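Local atomic coordinates of lombricine kinase (Urechis caupo, PDB entry 3JPZ), a protein that catalyses the reversible transfer of a phosphoryl group between ATP and the guanidino compound lombricine, as a member of the phosphagen kinase family. Residues His283-Gln288 with Ala316-Tyr321; Asp297-Leu302 with Lys345-Met350. All blocks are in the same frame, centred on the assembly; numbering follows the deposited sequence.

How the contacts relate
Both contacts lie in the catalytic domain on the same side of the chain's centre, their own centres about 13 Å apart. Contact 1 joins strands 279-285 and 320-325, neighbours in the large antiparallel sheet, and the loops at their ends; contact 2 joins helices 295-301 and 333-355. Each strand is followed in the chain by one helix of contact 2, strand 279-285 by helix 295-301 and strand 320-325 by helix 333-355, so the two pairings interlock. The two pairs touch where Leu286 CD2 lies 4.1 Å from Leu347 O. A strand pair holding part of the predicted ATP site therefore lies against a helix pair formed by the segments that follow those strands.

Contact 1 of 2, residues His283-Gln288 with Ala316-Tyr321; sequences HVQLHQ and AVDDVY
His283 meets Val320 across two neighbouring antiparallel strands of the large sheet of the phosphagen kinase catalytic domain. For Val320, chi1 178° puts CG1 anti to the backbone N, where it meets His283 CB at 3.6 Å. The His283 side chain touches Thr309 and Ser115; His283 is predicted to bind ATP. Val284 and Tyr321 form a hydrogen-bonded pair: Val284 N gives a bond to Tyr321 O and Tyr321 N one to Val284 O, both 2.9 Å. The Tyr321 ring also meets Phe295 edge-to-face. Next comes the non-hydrogen-bonded pair Gln285 and Val320, which share a sheet face, with Gln285 CB 4.0 Å from Val320 CG2. Leu286 N extends the ladder past the strand end to Asp319 O (2.8 Å), a residue that, like Asp318, has a left-handed backbone conformation. At His287 side chains take over. Gln285 CG sits 3.4 Å above one face of the His287 imidazole, toward the rim, while Asp318 OD1 approaches the edge. His287 ND1 donates to Asp319 OD2 at 2.8 Å, the oxygen lying near the ring plane and receiving the N-H on its anti side, with ring and carboxylate planes turned 75° apart.

Contact 2 of 2, residues Asp297-Leu302 with Lys345-Met350; sequences DIVVAL and KKLIDM
Lys345 NZ is held by the carboxylate of Asp349, one turn on in the helix whose other flank, through Lys346, Leu347 and Met350, meets Ile298, Val299 and Leu302. The salt bridge runs 2.8 Å to Asp349 OD1 on its syn lone pair, with a weak second bond to OD2. Across the contact itself no hydrogen bond is made. Both helices, 295-301 and 333-355, belong to the phosphagen kinase catalytic domain; their segments run nearly antiparallel, at 156°, and their axes come no closer than 11.2 Å, a wide spacing bridged by long aliphatic side chains. Leu347 is central: its CD2 lies 3.8 Å from Ile298 CG2 and 3.9 Å from Leu302 CD1, with Val299 CG2 farther off. Leu347 slides past both Ile298 and Leu302 in the opposite direction. Met350 and Ile298 instead reach toward each other tip to tip. The thioether chain is extended, chi2 172° putting SD anti to CA, and SD comes to 3.8 Å from Ile298 CD1, while CE rests near CG2 of the same isoleucine. At the other end Leu302, just past the last turn of its helix, crosses Lys346 obliquely, CD2 of the leucine meeting the lysine at CD (3.7 Å), with NZ also nearby. Leu304 of strand 304-307, the outermost strand of the large sheet in this chain, touches both Val299 and Leu347; Leu289 and Pro365 add further apolar contacts around the cluster. With carbon and sulfur making the closest approaches, the helices are joined by dispersion forces and burial of apolar surface, and the Lys345-Asp349 salt bridge stays within its own helix and adds no polar link across the contact.

Contact 1 of 2, residues His283-Gln288 with Ala316-Tyr321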
ATOM      1  N   HIS A 283     -13.550 -22.459 -21.021  1.00 11.02           N
ATOM      2  CA  HIS A 283     -13.692 -21.488 -22.085  1.00 10.99           C
ATOM      3  C   HIS A 283     -14.635 -22.134 -23.066  1.00 10.79           C
ATOM      4  O   HIS A 283     -14.381 -23.239 -23.514  1.00 10.93           O
ATOM      5  CB  HIS A 283     -12.342 -21.208 -22.733  1.00 17.33           C
ATOM      6  CG  HIS A 283     -11.509 -20.233 -21.969  1.00 11.62           C
ATOM      7  ND1 HIS A 283     -10.387 -19.639 -22.500  1.00 11.99           N
ATOM      8  CD2 HIS A 283     -11.652 -19.726 -20.724  1.00 11.67           C
ATOM      9  CE1 HIS A 283      -9.866 -18.815 -21.609  1.00 12.29           C
ATOM     10  NE2 HIS A 283     -10.617 -18.847 -20.524  1.00 12.13           N
ATOM     11  N   VAL A 284     -15.739 -21.473 -23.383  1.00 11.22           N
ATOM     12  CA  VAL A 284     -16.719 -22.081 -24.273  1.00 10.86           C
ATOM     13  C   VAL A 284     -17.215 -21.100 -25.326  1.00 11.89           C
ATOM     14  O   VAL A 284     -17.574 -19.959 -25.026  1.00 11.78           O
ATOM     15  CB  VAL A 284     -17.908 -22.686 -23.483  1.00 10.43           C
ATOM     16  CG1 VAL A 284     -18.533 -21.652 -22.569  1.00 10.48           C
ATOM     17  CG2 VAL A 284     -18.938 -23.279 -24.444  1.00 13.71           C
ATOM     18  N   GLN A 285     -17.223 -21.566 -26.570  1.00 10.76           N
ATOM     19  CA  GLN A 285     -17.632 -20.748 -27.697  1.00 11.36           C
ATOM     20  C   GLN A 285     -19.150 -20.752 -27.861  1.00 13.78           C
ATOM     21  O   GLN A 285     -19.773 -21.809 -27.951  1.00 21.07           O
ATOM     22  CB  GLN A 285     -16.963 -21.268 -28.964  1.00 10.90           C
ATOM     23  CG  GLN A 285     -17.023 -20.313 -30.143  1.00 11.56           C
ATOM     24  CD  GLN A 285     -16.108 -20.741 -31.263  1.00 19.51           C
ATOM     25  OE1 GLN A 285     -15.396 -19.923 -31.844  1.00 20.60           O
ATOM     26  NE2 GLN A 285     -16.108 -22.033 -31.562  1.00 12.57           N
ATOM     27  N   LEU A 286     -19.729 -19.556 -27.919  1.00 15.10           N
ATOM     28  CA  LEU A 286     -21.167 -19.385 -27.988  1.00 16.16           C
ATOM     29  C   LEU A 286     -21.521 -18.315 -29.010  1.00 11.48           C
ATOM     30  O   LEU A 286     -21.974 -17.233 -28.656  1.00 12.70           O
ATOM     31  CB  LEU A 286     -21.698 -18.964 -26.620  1.00 11.19           C
ATOM     32  CG  LEU A 286     -21.392 -19.916 -25.463  1.00 11.21           C
ATOM     33  CD1 LEU A 286     -21.763 -19.273 -24.136  1.00 19.05           C
ATOM     34  CD2 LEU A 286     -22.127 -21.231 -25.658  1.00 15.00           C
ATOM     35  N   HIS A 287     -21.315 -18.619 -30.280  1.00 14.46           N
ATOM     36  CA  HIS A 287     -21.562 -17.640 -31.330  1.00 19.95           C
ATOM     37  C   HIS A 287     -22.979 -17.088 -31.250  1.00 12.01           C
ATOM     38  O   HIS A 287     -23.184 -15.886 -31.158  1.00 19.49           O
ATOM     39  CB  HIS A 287     -21.315 -18.261 -32.707  1.00 18.58           C
ATOM     40  CG  HIS A 287     -19.883 -18.622 -32.957  1.00 14.84           C
ATOM     41  ND1 HIS A 287     -18.864 -17.693 -32.927  1.00 18.45           N
ATOM     42  CD2 HIS A 287     -19.300 -19.808 -33.255  1.00 11.42           C
ATOM     43  CE1 HIS A 287     -17.716 -18.294 -33.187  1.00 11.83           C
ATOM     44  NE2 HIS A 287     -17.954 -19.576 -33.395  1.00 11.51           N
ATOM     45  N   GLN A 288     -23.954 -17.980 -31.254  1.00 14.09           N
ATOM     46  CA  GLN A 288     -25.350 -17.594 -31.390  1.00 29.22           C
ATOM     47  C   GLN A 288     -25.943 -17.152 -30.069  1.00 19.36           C
ATOM     48  O   GLN A 288     -26.698 -16.186 -30.007  1.00 12.16           O
ATOM     49  CB  GLN A 288     -26.156 -18.766 -31.949  1.00 28.48           C
ATOM     50  CG  GLN A 288     -25.747 -19.151 -33.349  1.00 26.12           C
ATOM     51  CD  GLN A 288     -25.626 -17.939 -34.242  1.00 28.78           C
ATOM     52  OE1 GLN A 288     -26.593 -17.203 -34.437  1.00 37.25           O
ATOM     53  NE2 GLN A 288     -24.429 -17.710 -34.778  1.00 43.42           N
ATOM     54  N   ALA A 316     -14.625 -11.434 -25.314  1.00 21.75           N
ATOM     55  CA  ALA A 316     -14.885 -12.831 -25.594  1.00 21.86           C
ATOM     56  C   ALA A 316     -14.412 -13.075 -27.019  1.00 22.20           C
ATOM     57  O   ALA A 316     -15.193 -13.050 -27.964  1.00 22.96           O
ATOM     58  CB  ALA A 316     -16.361 -13.146 -25.449  1.00 22.62           C
ATOM     59  N   VAL A 317     -13.110 -13.257 -27.163  1.00 22.00           N
ATOM     60  CA  VAL A 317     -12.501 -13.469 -28.464  1.00 22.26           C
ATOM     61  C   VAL A 317     -13.134 -14.643 -29.199  1.00 22.47           C
ATOM     62  O   VAL A 317     -13.083 -15.779 -28.736  1.00 22.27           O
ATOM     63  CB  VAL A 317     -10.990 -13.735 -28.328  1.00 22.69           C
ATOM     64  CG1 VAL A 317     -10.344 -13.725 -29.692  1.00 22.38           C
ATOM     65  CG2 VAL A 317     -10.344 -12.691 -27.406  1.00 22.82           C
ATOM     66  N   ASP A 318     -13.731 -14.359 -30.352  1.00 22.70           N
ATOM     67  CA  ASP A 318     -14.360 -15.399 -31.152  1.00 23.19           C
ATOM     68  C   ASP A 318     -15.537 -16.003 -30.394  1.00 22.76           C
ATOM     69  O   ASP A 318     -15.840 -17.184 -30.532  1.00 22.84           O
ATOM     70  CB  ASP A 318     -13.345 -16.493 -31.482  1.00 23.06           C
ATOM     71  CG  ASP A 318     -13.615 -17.162 -32.819  1.00 43.97           C
ATOM     72  OD1 ASP A 318     -14.626 -16.820 -33.470  1.00 42.32           O
ATOM     73  OD2 ASP A 318     -12.809 -18.029 -33.221  1.00 52.76           O
ATOM     74  N   ASP A 319     -16.185 -15.173 -29.587  1.00 11.77           N
ATOM     75  CA  ASP A 319     -17.355 -15.560 -28.826  1.00 11.62           C
ATOM     76  C   ASP A 319     -17.047 -16.689 -27.858  1.00 11.48           C
ATOM     77  O   ASP A 319     -17.930 -17.481 -27.528  1.00 11.93           O
ATOM     78  CB  ASP A 319     -18.485 -15.954 -29.774  1.00 11.97           C
ATOM     79  CG  ASP A 319     -18.841 -14.840 -30.721  1.00 18.93           C
ATOM     80  OD1 ASP A 319     -18.611 -13.671 -30.349  1.00 14.03           O
ATOM     81  OD2 ASP A 319     -19.334 -15.129 -31.830  1.00 24.09           O
ATOM     82  N   VAL A 320     -15.800 -16.757 -27.410  1.00 11.32           N
ATOM     83  CA  VAL A 320     -15.414 -17.696 -26.364  1.00 11.20           C
ATOM     84  C   VAL A 320     -15.469 -16.990 -25.008  1.00 11.22           C
ATOM     85  O   VAL A 320     -14.759 -16.013 -24.769  1.00 11.38           O
ATOM     86  CB  VAL A 320     -14.004 -18.239 -26.576  1.00 11.31           C
ATOM     87  CG1 VAL A 320     -13.631 -19.185 -25.437  1.00 10.92           C
ATOM     88  CG2 VAL A 320     -13.899 -18.948 -27.938  1.00 16.71           C
ATOM     89  N   TYR A 321     -16.334 -17.478 -24.137  1.00 11.80           N
ATOM     90  CA  TYR A 321     -16.485 -16.902 -22.815  1.00 11.44           C
ATOM     91  C   TYR A 321     -15.902 -17.808 -21.749  1.00 12.28           C
ATOM     92  O   TYR A 321     -15.994 -19.028 -21.828  1.00 11.77           O
ATOM     93  CB  TYR A 321     -17.948 -16.661 -22.515  1.00 11.57           C
ATOM     94  CG  TYR A 321     -18.572 -15.653 -23.423  1.00 11.63           C
ATOM     95  CD1 TYR A 321     -19.022 -16.010 -24.683  1.00 24.28           C
ATOM     96  CD2 TYR A 321     -18.702 -14.339 -23.028  1.00 11.83           C
ATOM     97  CE1 TYR A 321     -19.591 -15.085 -25.517  1.00 19.88           C
ATOM     98  CE2 TYR A 321     -19.263 -13.407 -23.857  1.00 12.15           C
ATOM     99  CZ  TYR A 321     -19.712 -13.785 -25.094  1.00 11.91           C
ATOM    100  OH  TYR A 321     -20.278 -12.849 -25.917  1.00 14.93           O
TER

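Contact 2 of 2, residues Asp297-Leu302 with Lys345-Met350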
ATOM      1  N   ASP A 297     -29.486 -13.445 -18.733  1.00 13.05           N
ATOM      2  CA  ASP A 297     -30.475 -14.081 -17.885  1.00 12.53           C
ATOM      3  C   ASP A 297     -30.066 -15.533 -17.657  1.00 13.39           C
ATOM      4  O   ASP A 297     -30.107 -16.031 -16.539  1.00 12.88           O
ATOM      5  CB  ASP A 297     -31.866 -14.065 -18.539  1.00 14.15           C
ATOM      6  CG  ASP A 297     -32.163 -12.777 -19.313  1.00 40.14           C
ATOM      7  OD1 ASP A 297     -31.266 -12.224 -19.993  1.00 32.58           O
ATOM      8  OD2 ASP A 297     -33.328 -12.332 -19.265  1.00 46.60           O
ATOM      9  N   ILE A 298     -29.671 -16.198 -18.738  1.00 13.59           N
ATOM     10  CA  ILE A 298     -29.416 -17.631 -18.735  1.00 14.98           C
ATOM     11  C   ILE A 298     -28.228 -17.973 -17.849  1.00 13.66           C
ATOM     12  O   ILE A 298     -28.275 -18.901 -17.042  1.00 11.75           O
ATOM     13  CB  ILE A 298     -29.161 -18.129 -20.168  1.00 16.92           C
ATOM     14  CG1 ILE A 298     -30.484 -18.151 -20.945  1.00 18.76           C
ATOM     15  CG2 ILE A 298     -28.515 -19.504 -20.151  1.00 18.33           C
ATOM     16  CD1 ILE A 298     -30.337 -17.986 -22.441  1.00 13.13           C
ATOM     17  N   VAL A 299     -27.159 -17.213 -18.011  1.00 11.86           N
ATOM     18  CA  VAL A 299     -25.954 -17.435 -17.237  1.00 11.29           C
ATOM     19  C   VAL A 299     -26.204 -17.237 -15.741  1.00 13.78           C
ATOM     20  O   VAL A 299     -25.751 -18.036 -14.925  1.00 14.08           O
ATOM     21  CB  VAL A 299     -24.841 -16.501 -17.694  1.00 11.45           C
ATOM     22  CG1 VAL A 299     -23.688 -16.533 -16.713  1.00 19.66           C
ATOM     23  CG2 VAL A 299     -24.376 -16.899 -19.085  1.00 11.70           C
ATOM     24  N   VAL A 300     -26.920 -16.173 -15.386  1.00 13.66           N
ATOM     25  CA  VAL A 300     -27.252 -15.927 -13.985  1.00 13.69           C
ATOM     26  C   VAL A 300     -28.128 -17.060 -13.475  1.00 18.86           C
ATOM     27  O   VAL A 300     -27.873 -17.634 -12.422  1.00 11.83           O
ATOM     28  CB  VAL A 300     -27.985 -14.581 -13.788  1.00 12.33           C
ATOM     29  CG1 VAL A 300     -28.645 -14.524 -12.407  1.00 16.12           C
ATOM     30  CG2 VAL A 300     -27.029 -13.430 -13.954  1.00 12.40           C
ATOM     31  N   ALA A 301     -29.158 -17.386 -14.240  1.00 11.74           N
ATOM     32  CA  ALA A 301     -30.077 -18.444 -13.863  1.00 14.20           C
ATOM     33  C   ALA A 301     -29.326 -19.756 -13.631  1.00 14.44           C
ATOM     34  O   ALA A 301     -29.749 -20.580 -12.830  1.00 12.43           O
ATOM     35  CB  ALA A 301     -31.141 -18.625 -14.935  1.00 19.88           C
ATOM     36  N   LEU A 302     -28.208 -19.943 -14.322  1.00 12.57           N
ATOM     37  CA  LEU A 302     -27.450 -21.184 -14.197  1.00 10.90           C
ATOM     38  C   LEU A 302     -26.463 -21.154 -13.034  1.00 12.06           C
ATOM     39  O   LEU A 302     -25.712 -22.107 -12.830  1.00 11.95           O
ATOM     40  CB  LEU A 302     -26.714 -21.488 -15.500  1.00 10.89           C
ATOM     41  CG  LEU A 302     -27.615 -21.855 -16.679  1.00 10.69           C
ATOM     42  CD1 LEU A 302     -26.804 -22.062 -17.954  1.00 10.72           C
ATOM     43  CD2 LEU A 302     -28.429 -23.087 -16.348  1.00 15.78           C
ATOM     44  N   LYS A 345     -23.283 -27.569 -20.337  1.00 19.83           N
ATOM     45  CA  LYS A 345     -23.993 -28.459 -21.237  1.00 16.20           C
ATOM     46  C   LYS A 345     -25.273 -27.785 -21.746  1.00 12.60           C
ATOM     47  O   LYS A 345     -25.613 -27.898 -22.916  1.00 14.52           O
ATOM     48  CB  LYS A 345     -24.310 -29.771 -20.518  1.00 12.18           C
ATOM     49  CG  LYS A 345     -25.146 -30.761 -21.315  1.00 12.23           C
ATOM     50  CD  LYS A 345     -24.508 -31.098 -22.646  1.00 12.05           C
ATOM     51  CE  LYS A 345     -25.164 -32.301 -23.301  1.00 12.01           C
ATOM     52  NZ  LYS A 345     -26.627 -32.115 -23.463  1.00 13.52           N
ATOM     53  N   LYS A 346     -25.977 -27.078 -20.870  1.00 12.23           N
ATOM     54  CA  LYS A 346     -27.197 -26.375 -21.269  1.00 13.27           C
ATOM     55  C   LYS A 346     -26.885 -25.246 -22.245  1.00 13.38           C
ATOM     56  O   LYS A 346     -27.602 -25.049 -23.228  1.00 13.20           O
ATOM     57  CB  LYS A 346     -27.945 -25.816 -20.046  1.00 12.56           C
ATOM     58  CG  LYS A 346     -28.372 -26.894 -19.050  1.00 37.10           C
ATOM     59  CD  LYS A 346     -29.207 -26.339 -17.899  1.00 36.06           C
ATOM     60  CE  LYS A 346     -29.194 -27.292 -16.699  1.00 40.10           C
ATOM     61  NZ  LYS A 346     -29.749 -26.686 -15.452  1.00 28.47           N
ATOM     62  N   LEU A 347     -25.830 -24.492 -21.954  1.00 12.85           N
ATOM     63  CA  LEU A 347     -25.388 -23.426 -22.832  1.00 12.50           C
ATOM     64  C   LEU A 347     -25.164 -23.982 -24.229  1.00 19.37           C
ATOM     65  O   LEU A 347     -25.613 -23.406 -25.219  1.00 13.02           O
ATOM     66  CB  LEU A 347     -24.107 -22.793 -22.294  1.00 12.13           C
ATOM     67  CG  LEU A 347     -24.284 -22.019 -20.987  1.00 12.18           C
ATOM     68  CD1 LEU A 347     -22.947 -21.734 -20.310  1.00 12.57           C
ATOM     69  CD2 LEU A 347     -25.055 -20.737 -21.225  1.00 17.28           C
ATOM     70  N   ILE A 348     -24.478 -25.117 -24.298  1.00 12.51           N
ATOM     71  CA  ILE A 348     -24.211 -25.783 -25.569  1.00 13.13           C
ATOM     72  C   ILE A 348     -25.496 -26.268 -26.244  1.00 12.20           C
ATOM     73  O   ILE A 348     -25.647 -26.115 -27.447  1.00 13.34           O
ATOM     74  CB  ILE A 348     -23.252 -26.977 -25.377  1.00 13.07           C
ATOM     75  CG1 ILE A 348     -21.853 -26.479 -25.005  1.00 11.81           C
ATOM     76  CG2 ILE A 348     -23.181 -27.815 -26.644  1.00 13.24           C
ATOM     77  CD1 ILE A 348     -20.965 -27.551 -24.409  1.00 11.62           C
ATOM     78  N   ASP A 349     -26.414 -26.847 -25.469  1.00 12.44           N
ATOM     79  CA  ASP A 349     -27.709 -27.273 -25.998  1.00 14.94           C
ATOM     80  C   ASP A 349     -28.408 -26.098 -26.688  1.00 17.87           C
ATOM     81  O   ASP A 349     -28.996 -26.239 -27.755  1.00 14.01           O
ATOM     82  CB  ASP A 349     -28.616 -27.812 -24.884  1.00 12.62           C
ATOM     83  CG  ASP A 349     -28.141 -29.136 -24.322  1.00 14.58           C
ATOM     84  OD1 ASP A 349     -27.245 -29.760 -24.923  1.00 23.17           O
ATOM     85  OD2 ASP A 349     -28.676 -29.557 -23.275  1.00 25.92           O
ATOM     86  N   MET A 350     -28.332 -24.929 -26.074  1.00 12.78           N
ATOM     87  CA  MET A 350     -28.998 -23.753 -26.626  1.00 13.54           C
ATOM     88  C   MET A 350     -28.244 -23.268 -27.846  1.00 13.51           C
ATOM     89  O   MET A 350     -28.846 -22.829 -28.827  1.00 13.47           O
ATOM     90  CB  MET A 350     -29.060 -22.637 -25.593  1.00 13.73           C
ATOM     91  CG  MET A 350     -29.870 -22.967 -24.368  1.00 26.02           C
ATOM     92  SD  MET A 350     -29.679 -21.676 -23.127  1.00 24.22           S
ATOM     93  CE  MET A 350     -30.907 -22.169 -21.934  1.00 32.58           C
TER